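Local structure of Tol-Pal system protein TolB (Acinetobacter baumannii, 7MX5) at residues I31-L36 against S44-L49; K163-S168 against Y197-S202; I184-F189 against G204-I209. The protein is the periplasmic protein of the Tol-Pal system, which is thought to act in outer membrane invagination during cell division and in outer membrane integrity. One frame throughout, in Å; residues are numbered along the deposited sequence.

Interaction 1: residues I31-L36 against S44-L49; sequences IVETDL and SSSKNL
The carboxylate of Glu33 is the flat group of this contact: Ser46 OG donates to its OE1 on the syn side at 2.6 Å, lying 31° out of the carboxylate plane, while the backbone of 45-46 runs beside OE2. The two segments belong to a beta-alpha-beta unit of the TolB amino-terminal domain, in which helix 29-37 connects strand 16-19 to the parallel edge strand 43-45. With CG anti to the backbone N (chi1 178°) and the chain extended beyond it, the Glu33 side chain reaches from the helix across Ser44 to the residues that follow the strand. On the way its CG passes 3.6 Å from Ser44 OG, a hydroxyl whose hydrogen bond goes to Ile17 O. One helical turn along, Leu36 CB rests on Ser44 CB at 3.7 Å, and Leu36 also touches Ile17 on the neighbouring strand 16-19. Asn37 ND2 bonds both Glu33 O and Ser44 O, so a side chain near the helix end ties helix and strand backbones together. Both carboxylate oxygens are engaged, since OE2 takes a hydrogen bond from a water that donates also to Ser44 O, 2.8 Å from the water oxygen.

Interaction 2: residues K163-S168 against Y197-S202; sequences KTVLSS and YLQDLS
Gln199 NE2 donates to Val165 O at 3.1 Å, the hydrogen bond that ties the two segments together. It is moderately bent, with 141° at the hydrogen, and the donor stands 31° off the carbonyl plane instead of lying in it. The other end of the same amide is occupied too: Gln199 OE1 is hydrogen-bonded to Tyr186 OH, so partners at both ends fix the rotation of the group. CG of Gln199 lies anti to the backbone N (chi1 -172°), which carries the amide out from its strand; the chain bends at chi2, and the Gln199 and Val165 side chains slide past each other in opposite directions. Val165 CG1 packs against the amide, 3.3 Å from Gln199 NE2, and meets Leu201 CD2 at 4.2 Å in a looser apolar touch. Ile154 of strand 150-156 is touched by both Val165 and Leu201. Leu152 on that same strand pairs with both Val165 and Leu166, a classic beta bulge, and the CB atoms of both consecutive residues turn toward segment 197-202. Where strand 195-200 ends, Asp200 OD1 accepts from Ser202 N at 2.7 Å, an Asx turn, and from Thr203 N as well. Joining the outermost strand of one four-stranded sheet to the third strand of the next, the contact is an interface between adjacent blades of a beta-propeller.

Interaction 3: residues I184-F189 against G204-I209; sequences IAYVSF and GTREVI
Tyr186 and Arg206 meet across strand 195-200, which runs antiparallel between strands 183-188 and 206-211, so the two segments point the same way and share no direct backbone bond. The contact is therefore made by long side chains that reach over the intervening strand on one face of the sheet. The phenol of Tyr186 and the guanidinium of Arg206 cross at about a right angle as side chains, but the ring and guanidinium planes are inclined by only 26°. Tyr186 OH is the meeting point, 2.9 Å from Arg206 NH2 and 3.0 Å from Arg206 NE. NH2 lies at the edge of the tyrosine ring, near its plane, and comes within 3.6 Å of Tyr186 CE1. The phenol oxygen is also hydrogen-bonded to Gln199 OE1, on the strand between. Strands 172-177, 183-188, 195-200 and 206-211 make up one four-stranded blade of the TolB beta-propeller, and this contact spans its second and fourth strands. The Arg206 chain bends at chi3 (-73°) ahead of the guanidinium. Tyr197 of the intervening strand 195-200 forms a cation-pi contact with that group, and Leu166 of the preceding blade touches both the arginine and Tyr186. Outside the two segments, Arg206 NH2 has its charge partner in Glu190 OE1, an oxygen that Ser188 OG hydrogen-bonds too; the nearby positive charge probably favours the charged form of that carboxylate. Ser188 lies beside the two flat groups: its CB lies in the plane of the Tyr186 ring at the edge, and at the edge of the guanidinium it stands 4.4 Å from Arg206 NH2.

In the fold
Along the chain interaction 1 is complete before the others begin, and it belongs to the amino-terminal domain, in the seam of helix 29-37 and strand 43-45. Interactions 2 and 3 lie in the propeller, with centres about 35 and 40 Å from that of interaction 1. Their own centres are only about 7 Å apart, their segments alternate in sequence, and strand 195-200 of interaction 2 runs between the two strands of interaction 3. Gln199 OE1 and Tyr186 OH, 2.7 Å apart, link the two directly. One contact bridges neighbouring blades and the other spans a single blade, so the Gln199-Tyr186 bond joins the side chains that bridge the two blades to those that span one of them.

Interaction 1: residues I31-L36 against S44-L49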
loop_
_atom_site.group_PDB
_atom_site.type_symbol
_atom_site.label_atom_id
_atom_site.label_comp_id
_atom_site.label_asym_id
_atom_site.label_seq_id
_atom_site.Cartn_x
_atom_site.Cartn_y
_atom_site.Cartn_z
ATOM N N ILE A 31 -2.296 -10.287 -17.724
ATOM C CA ILE A 31 -2.298 -9.401 -16.564
ATOM C C ILE A 31 -3.092 -10.024 -15.422
ATOM O O ILE A 31 -2.683 -9.961 -14.255
ATOM C CB ILE A 31 -2.851 -8.018 -16.954
ATOM C CG1 ILE A 31 -1.904 -7.319 -17.930
ATOM C CG2 ILE A 31 -3.078 -7.161 -15.717
ATOM C CD1 ILE A 31 -2.485 -6.066 -18.552
ATOM N N VAL A 32 -4.233 -10.641 -15.738
ATOM C CA VAL A 32 -5.036 -11.293 -14.709
ATOM C C VAL A 32 -4.285 -12.479 -14.118
ATOM O O VAL A 32 -4.256 -12.667 -12.894
ATOM C CB VAL A 32 -6.399 -11.717 -15.286
ATOM C CG1 VAL A 32 -7.193 -12.505 -14.254
ATOM C CG2 VAL A 32 -7.178 -10.498 -15.753
ATOM N N GLU A 33 -3.667 -13.297 -14.973
ATOM C CA GLU A 33 -2.878 -14.424 -14.487
ATOM C C GLU A 33 -1.707 -13.959 -13.632
ATOM O O GLU A 33 -1.332 -14.636 -12.669
ATOM C CB GLU A 33 -2.384 -15.259 -15.669
ATOM C CG GLU A 33 -1.505 -16.438 -15.290
ATOM C CD GLU A 33 -0.942 -17.151 -16.503
ATOM O OE1 GLU A 33 -1.328 -16.789 -17.634
ATOM O OE2 GLU A 33 -0.116 -18.071 -16.329
ATOM N N THR A 34 -1.125 -12.804 -13.962
ATOM C CA THR A 34 -0.031 -12.272 -13.155
ATOM C C THR A 34 -0.538 -11.741 -11.820
ATOM O O THR A 34 0.116 -11.921 -10.786
ATOM C CB THR A 34 0.703 -11.173 -13.924
ATOM O OG1 THR A 34 1.054 -11.654 -15.228
ATOM C CG2 THR A 34 1.964 -10.755 -13.182
ATOM N N ASP A 35 -1.699 -11.083 -11.822
ATOM C CA ASP A 35 -2.268 -10.578 -10.576
ATOM C C ASP A 35 -2.606 -11.720 -9.627
ATOM O O ASP A 35 -2.262 -11.680 -8.441
ATOM C CB ASP A 35 -3.513 -9.739 -10.868
ATOM C CG ASP A 35 -3.188 -8.421 -11.542
ATOM O OD1 ASP A 35 -2.046 -7.937 -11.397
ATOM O OD2 ASP A 35 -4.082 -7.867 -12.217
ATOM N N LEU A 36 -3.279 -12.754 -10.139
ATOM C CA LEU A 36 -3.650 -13.887 -9.297
ATOM C C LEU A 36 -2.424 -14.570 -8.704
ATOM O O LEU A 36 -2.485 -15.087 -7.582
ATOM C CB LEU A 36 -4.480 -14.887 -10.103
ATOM C CG LEU A 36 -5.864 -14.407 -10.547
ATOM C CD1 LEU A 36 -6.757 -15.585 -10.899
ATOM C CD2 LEU A 36 -6.510 -13.547 -9.469
ATOM N N SER A 44 -1.809 -19.229 -10.362
ATOM C CA SER A 44 -2.584 -19.277 -11.593
ATOM C C SER A 44 -1.685 -19.664 -12.758
ATOM O O SER A 44 -0.476 -19.417 -12.739
ATOM C CB SER A 44 -3.267 -17.934 -11.878
ATOM O OG SER A 44 -3.982 -17.975 -13.100
ATOM N N SER A 45 -2.292 -20.272 -13.775
ATOM C CA SER A 45 -1.561 -20.705 -14.956
ATOM C C SER A 45 -2.506 -20.735 -16.149
ATOM O O SER A 45 -3.724 -20.866 -16.000
ATOM C CB SER A 45 -0.917 -22.080 -14.749
ATOM O OG SER A 45 0.281 -22.196 -15.496
ATOM N N SER A 46 -1.922 -20.619 -17.343
ATOM C CA SER A 46 -2.701 -20.601 -18.573
ATOM C C SER A 46 -2.098 -21.432 -19.698
ATOM O O SER A 46 -2.723 -21.535 -20.759
ATOM C CB SER A 46 -2.884 -19.156 -19.067
ATOM O OG SER A 46 -1.649 -18.603 -19.485
ATOM N N LYS A 47 -0.929 -22.038 -19.504
ATOM C CA LYS A 47 -0.223 -22.686 -20.604
ATOM C C LYS A 47 -0.482 -24.187 -20.655
ATOM O O LYS A 47 -1.169 -24.672 -21.559
ATOM C CB LYS A 47 1.277 -22.410 -20.496
ATOM C CG LYS A 47 1.666 -20.997 -20.901
ATOM C CD LYS A 47 1.269 -20.711 -22.340
ATOM C CE LYS A 47 2.120 -19.606 -22.944
ATOM N NZ LYS A 47 1.309 -18.681 -23.783
ATOM N N ASN A 48 0.067 -24.935 -19.696
ATOM C CA ASN A 48 -0.063 -26.393 -19.674
ATOM C C ASN A 48 -1.451 -26.770 -19.148
ATOM O O ASN A 48 -1.622 -27.307 -18.053
ATOM C CB ASN A 48 1.044 -27.015 -18.833
ATOM C CG ASN A 48 2.379 -27.032 -19.551
ATOM O OD1 ASN A 48 2.453 -26.790 -20.756
ATOM N ND2 ASN A 48 3.444 -27.317 -18.811
ATOM N N LEU A 49 -2.457 -26.484 -19.972
ATOM C CA LEU A 49 -3.828 -26.693 -19.523
ATOM C C LEU A 49 -4.296 -28.111 -19.837
ATOM O O LEU A 49 -3.969 -28.655 -20.896
ATOM C CB LEU A 49 -4.769 -25.690 -20.177
ATOM C CG LEU A 49 -5.344 -24.672 -19.194
ATOM C CD1 LEU A 49 -4.248 -23.757 -18.706
ATOM C CD2 LEU A 49 -6.457 -23.873 -19.842
HETATM O O HOH W 1 1.543 -18.500 -14.469
#

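Interaction 2: residues K163-S168 against Y197-S202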
loop_
_atom_site.group_PDB
_atom_site.type_symbol
_atom_site.label_atom_id
_atom_site.label_comp_id
_atom_site.label_asym_id
_atom_site.label_seq_id
_atom_site.Cartn_x
_atom_site.Cartn_y
_atom_site.Cartn_z
ATOM N N LYS A 163 3.325 7.811 -12.242
ATOM C CA LYS A 163 2.928 9.201 -12.443
ATOM C C LYS A 163 3.785 10.066 -11.531
ATOM O O LYS A 163 3.679 9.977 -10.304
ATOM C CB LYS A 163 1.435 9.392 -12.158
ATOM C CG LYS A 163 0.814 10.675 -12.710
ATOM C CD LYS A 163 1.194 11.899 -11.887
ATOM C CE LYS A 163 0.377 13.115 -12.272
ATOM N NZ LYS A 163 -1.072 12.928 -12.006
ATOM N N THR A 164 4.624 10.909 -12.129
ATOM C CA THR A 164 5.495 11.790 -11.362
ATOM C C THR A 164 4.687 12.966 -10.826
ATOM O O THR A 164 4.133 13.753 -11.601
ATOM C CB THR A 164 6.655 12.280 -12.224
ATOM O OG1 THR A 164 7.459 11.162 -12.624
ATOM C CG2 THR A 164 7.516 13.261 -11.444
ATOM N N VAL A 165 4.621 13.082 -9.500
ATOM C CA VAL A 165 3.904 14.190 -8.880
ATOM C C VAL A 165 4.796 15.419 -8.782
ATOM O O VAL A 165 4.344 16.548 -9.003
ATOM C CB VAL A 165 3.369 13.764 -7.501
ATOM C CG1 VAL A 165 2.219 14.657 -7.075
ATOM C CG2 VAL A 165 2.939 12.309 -7.528
ATOM N N LEU A 166 6.072 15.221 -8.453
ATOM C CA LEU A 166 7.021 16.312 -8.294
ATOM C C LEU A 166 8.429 15.738 -8.270
ATOM O O LEU A 166 8.658 14.675 -7.686
ATOM C CB LEU A 166 6.750 17.104 -7.007
ATOM C CG LEU A 166 7.754 18.203 -6.647
ATOM C CD1 LEU A 166 7.873 19.220 -7.771
ATOM C CD2 LEU A 166 7.368 18.883 -5.346
ATOM N N SER A 167 9.359 16.439 -8.913
ATOM C CA SER A 167 10.777 16.119 -8.846
ATOM C C SER A 167 11.538 17.364 -8.418
ATOM O O SER A 167 11.147 18.489 -8.740
ATOM C CB SER A 167 11.312 15.608 -10.192
ATOM O OG SER A 167 11.735 16.681 -11.015
ATOM N N SER A 168 12.627 17.159 -7.683
ATOM C CA SER A 168 13.368 18.284 -7.135
ATOM C C SER A 168 14.787 17.852 -6.797
ATOM O O SER A 168 15.059 16.674 -6.555
ATOM C CB SER A 168 12.677 18.855 -5.891
ATOM O OG SER A 168 13.568 19.661 -5.140
ATOM N N TYR A 197 2.981 20.520 1.336
ATOM C CA TYR A 197 2.128 20.869 0.212
ATOM C C TYR A 197 0.958 19.897 0.125
ATOM O O TYR A 197 1.041 18.758 0.587
ATOM C CB TYR A 197 2.917 20.851 -1.097
ATOM C CG TYR A 197 3.970 21.932 -1.206
ATOM C CD1 TYR A 197 5.247 21.740 -0.696
ATOM C CD2 TYR A 197 3.689 23.141 -1.827
ATOM C CE1 TYR A 197 6.213 22.724 -0.797
ATOM C CE2 TYR A 197 4.651 24.128 -1.940
ATOM C CZ TYR A 197 5.910 23.916 -1.419
ATOM O OH TYR A 197 6.868 24.899 -1.523
ATOM N N LEU A 198 -0.140 20.362 -0.468
ATOM C CA LEU A 198 -1.313 19.534 -0.729
ATOM C C LEU A 198 -1.620 19.622 -2.218
ATOM O O LEU A 198 -2.007 20.684 -2.713
ATOM C CB LEU A 198 -2.509 19.980 0.109
ATOM C CG LEU A 198 -3.680 18.996 0.141
ATOM C CD1 LEU A 198 -3.195 17.591 0.473
ATOM C CD2 LEU A 198 -4.740 19.449 1.132
ATOM N N GLN A 199 -1.458 18.507 -2.925
ATOM C CA GLN A 199 -1.501 18.483 -4.382
ATOM C C GLN A 199 -2.775 17.792 -4.854
ATOM O O GLN A 199 -2.997 16.614 -4.552
ATOM C CB GLN A 199 -0.269 17.776 -4.943
ATOM C CG GLN A 199 -0.138 17.863 -6.452
ATOM C CD GLN A 199 1.301 18.036 -6.896
ATOM O OE1 GLN A 199 2.150 18.485 -6.127
ATOM N NE2 GLN A 199 1.581 17.686 -8.147
ATOM N N ASP A 200 -3.599 18.524 -5.599
ATOM C CA ASP A 200 -4.774 17.943 -6.236
ATOM C C ASP A 200 -4.332 17.079 -7.412
ATOM O O ASP A 200 -3.752 17.585 -8.375
ATOM C CB ASP A 200 -5.718 19.052 -6.697
ATOM C CG ASP A 200 -7.062 18.529 -7.181
ATOM O OD1 ASP A 200 -7.092 17.616 -8.031
ATOM O OD2 ASP A 200 -8.098 19.039 -6.706
ATOM N N LEU A 201 -4.606 15.778 -7.337
ATOM C CA LEU A 201 -4.170 14.862 -8.385
ATOM C C LEU A 201 -5.016 14.945 -9.649
ATOM O O LEU A 201 -4.605 14.404 -10.682
ATOM C CB LEU A 201 -4.170 13.425 -7.862
ATOM C CG LEU A 201 -3.231 13.155 -6.687
ATOM C CD1 LEU A 201 -3.535 11.806 -6.063
ATOM C CD2 LEU A 201 -1.780 13.229 -7.138
ATOM N N SER A 202 -6.175 15.601 -9.600
ATOM C CA SER A 202 -7.025 15.732 -10.780
ATOM C C SER A 202 -6.593 16.912 -11.645
ATOM O O SER A 202 -6.193 16.732 -12.800
ATOM C CB SER A 202 -8.492 15.874 -10.357
ATOM O OG SER A 202 -9.365 15.495 -11.406
#

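Interaction 3: residues I184-F189 against G204-I209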
loop_
_atom_site.group_PDB
_atom_site.type_symbol
_atom_site.label_atom_id
_atom_site.label_comp_id
_atom_site.label_asym_id
_atom_site.label_seq_id
_atom_site.Cartn_x
_atom_site.Cartn_y
_atom_site.Cartn_z
ATOM N N ILE A 184 -2.780 14.299 -2.599
ATOM C CA ILE A 184 -1.613 13.769 -1.911
ATOM C C ILE A 184 -0.852 14.929 -1.288
ATOM O O ILE A 184 -0.796 16.026 -1.856
ATOM C CB ILE A 184 -0.705 12.952 -2.858
ATOM C CG1 ILE A 184 0.411 12.267 -2.068
ATOM C CG2 ILE A 184 -0.122 13.835 -3.953
ATOM C CD1 ILE A 184 0.597 10.817 -2.419
ATOM N N ALA A 185 -0.290 14.694 -0.107
ATOM C CA ALA A 185 0.525 15.677 0.583
ATOM C C ALA A 185 1.943 15.148 0.739
ATOM O O ALA A 185 2.190 13.940 0.690
ATOM C CB ALA A 185 -0.054 16.029 1.956
ATOM N N TYR A 186 2.876 16.075 0.936
ATOM C CA TYR A 186 4.285 15.725 1.035
ATOM C C TYR A 186 5.040 16.901 1.633
ATOM O O TYR A 186 4.559 18.037 1.634
ATOM C CB TYR A 186 4.865 15.354 -0.334
ATOM C CG TYR A 186 4.621 16.400 -1.399
ATOM C CD1 TYR A 186 5.529 17.429 -1.609
ATOM C CD2 TYR A 186 3.477 16.364 -2.190
ATOM C CE1 TYR A 186 5.309 18.390 -2.577
ATOM C CE2 TYR A 186 3.251 17.319 -3.162
ATOM C CZ TYR A 186 4.171 18.330 -3.352
ATOM O OH TYR A 186 3.953 19.286 -4.317
ATOM N N VAL A 187 6.233 16.610 2.138
ATOM C CA VAL A 187 7.135 17.622 2.671
ATOM C C VAL A 187 8.211 17.878 1.627
ATOM O O VAL A 187 8.911 16.950 1.206
ATOM C CB VAL A 187 7.753 17.178 4.005
ATOM C CG1 VAL A 187 8.606 18.294 4.592
ATOM C CG2 VAL A 187 6.660 16.764 4.970
ATOM N N SER A 188 8.340 19.131 1.202
ATOM C CA SER A 188 9.273 19.507 0.153
ATOM C C SER A 188 10.263 20.535 0.676
ATOM O O SER A 188 9.905 21.411 1.471
ATOM C CB SER A 188 8.539 20.067 -1.068
ATOM O OG SER A 188 9.456 20.511 -2.054
ATOM N N PHE A 189 11.511 20.419 0.224
ATOM C CA PHE A 189 12.557 21.385 0.531
ATOM C C PHE A 189 13.023 22.132 -0.713
ATOM O O PHE A 189 14.124 22.693 -0.714
ATOM C CB PHE A 189 13.745 20.696 1.207
ATOM C CG PHE A 189 13.447 20.167 2.585
ATOM C CD1 PHE A 189 12.653 19.043 2.759
ATOM C CD2 PHE A 189 13.970 20.788 3.708
ATOM C CE1 PHE A 189 12.381 18.555 4.023
ATOM C CE2 PHE A 189 13.704 20.304 4.976
ATOM C CZ PHE A 189 12.908 19.184 5.133
ATOM N N GLY A 204 -4.037 18.924 -10.854
ATOM C CA GLY A 204 -2.606 19.127 -10.722
ATOM C C GLY A 204 -2.249 20.066 -9.588
ATOM O O GLY A 204 -1.310 19.806 -8.830
ATOM N N THR A 205 -3.031 21.140 -9.453
ATOM C CA THR A 205 -2.715 22.262 -8.576
ATOM C C THR A 205 -2.335 21.816 -7.166
ATOM O O THR A 205 -2.821 20.799 -6.658
ATOM C CB THR A 205 -3.912 23.210 -8.505
ATOM O OG1 THR A 205 -5.026 22.520 -7.923
ATOM C CG2 THR A 205 -4.291 23.693 -9.896
ATOM N N ARG A 206 -1.468 22.601 -6.530
ATOM C CA ARG A 206 -1.020 22.381 -5.159
ATOM C C ARG A 206 -1.306 23.624 -4.320
ATOM O O ARG A 206 -1.775 24.649 -4.821
ATOM C CB ARG A 206 0.475 22.046 -5.107
ATOM C CG ARG A 206 1.374 23.271 -5.203
ATOM C CD ARG A 206 2.747 22.946 -5.759
ATOM N NE ARG A 206 3.619 22.228 -4.841
ATOM C CZ ARG A 206 4.939 22.353 -4.828
ATOM N NH1 ARG A 206 5.564 23.166 -5.666
ATOM N NH2 ARG A 206 5.650 21.646 -3.955
ATOM N N GLU A 207 -1.007 23.524 -3.026
ATOM C CA GLU A 207 -1.135 24.645 -2.106
ATOM C C GLU A 207 -0.307 24.351 -0.863
ATOM O O GLU A 207 -0.176 23.197 -0.449
ATOM C CB GLU A 207 -2.597 24.906 -1.728
ATOM C CG GLU A 207 -3.276 23.740 -1.029
ATOM C CD GLU A 207 -4.521 24.159 -0.274
ATOM O OE1 GLU A 207 -4.517 25.257 0.321
ATOM O OE2 GLU A 207 -5.503 23.388 -0.273
ATOM N N VAL A 208 0.252 25.406 -0.278
ATOM C CA VAL A 208 1.070 25.263 0.922
ATOM C C VAL A 208 0.152 25.110 2.126
ATOM O O VAL A 208 -0.639 26.005 2.440
ATOM C CB VAL A 208 2.014 26.458 1.101
ATOM C CG1 VAL A 208 2.598 26.460 2.506
ATOM C CG2 VAL A 208 3.121 26.398 0.079
ATOM N N ILE A 209 0.258 23.970 2.804
ATOM C CA ILE A 209 -0.510 23.760 4.024
ATOM C C ILE A 209 0.147 24.477 5.196
ATOM O O ILE A 209 -0.493 25.271 5.896
ATOM C CB ILE A 209 -0.675 22.253 4.292
ATOM C CG1 ILE A 209 -1.697 21.648 3.326
ATOM C CG2 ILE A 209 -1.110 22.023 5.711
ATOM C CD1 ILE A 209 -3.067 22.283 3.410
#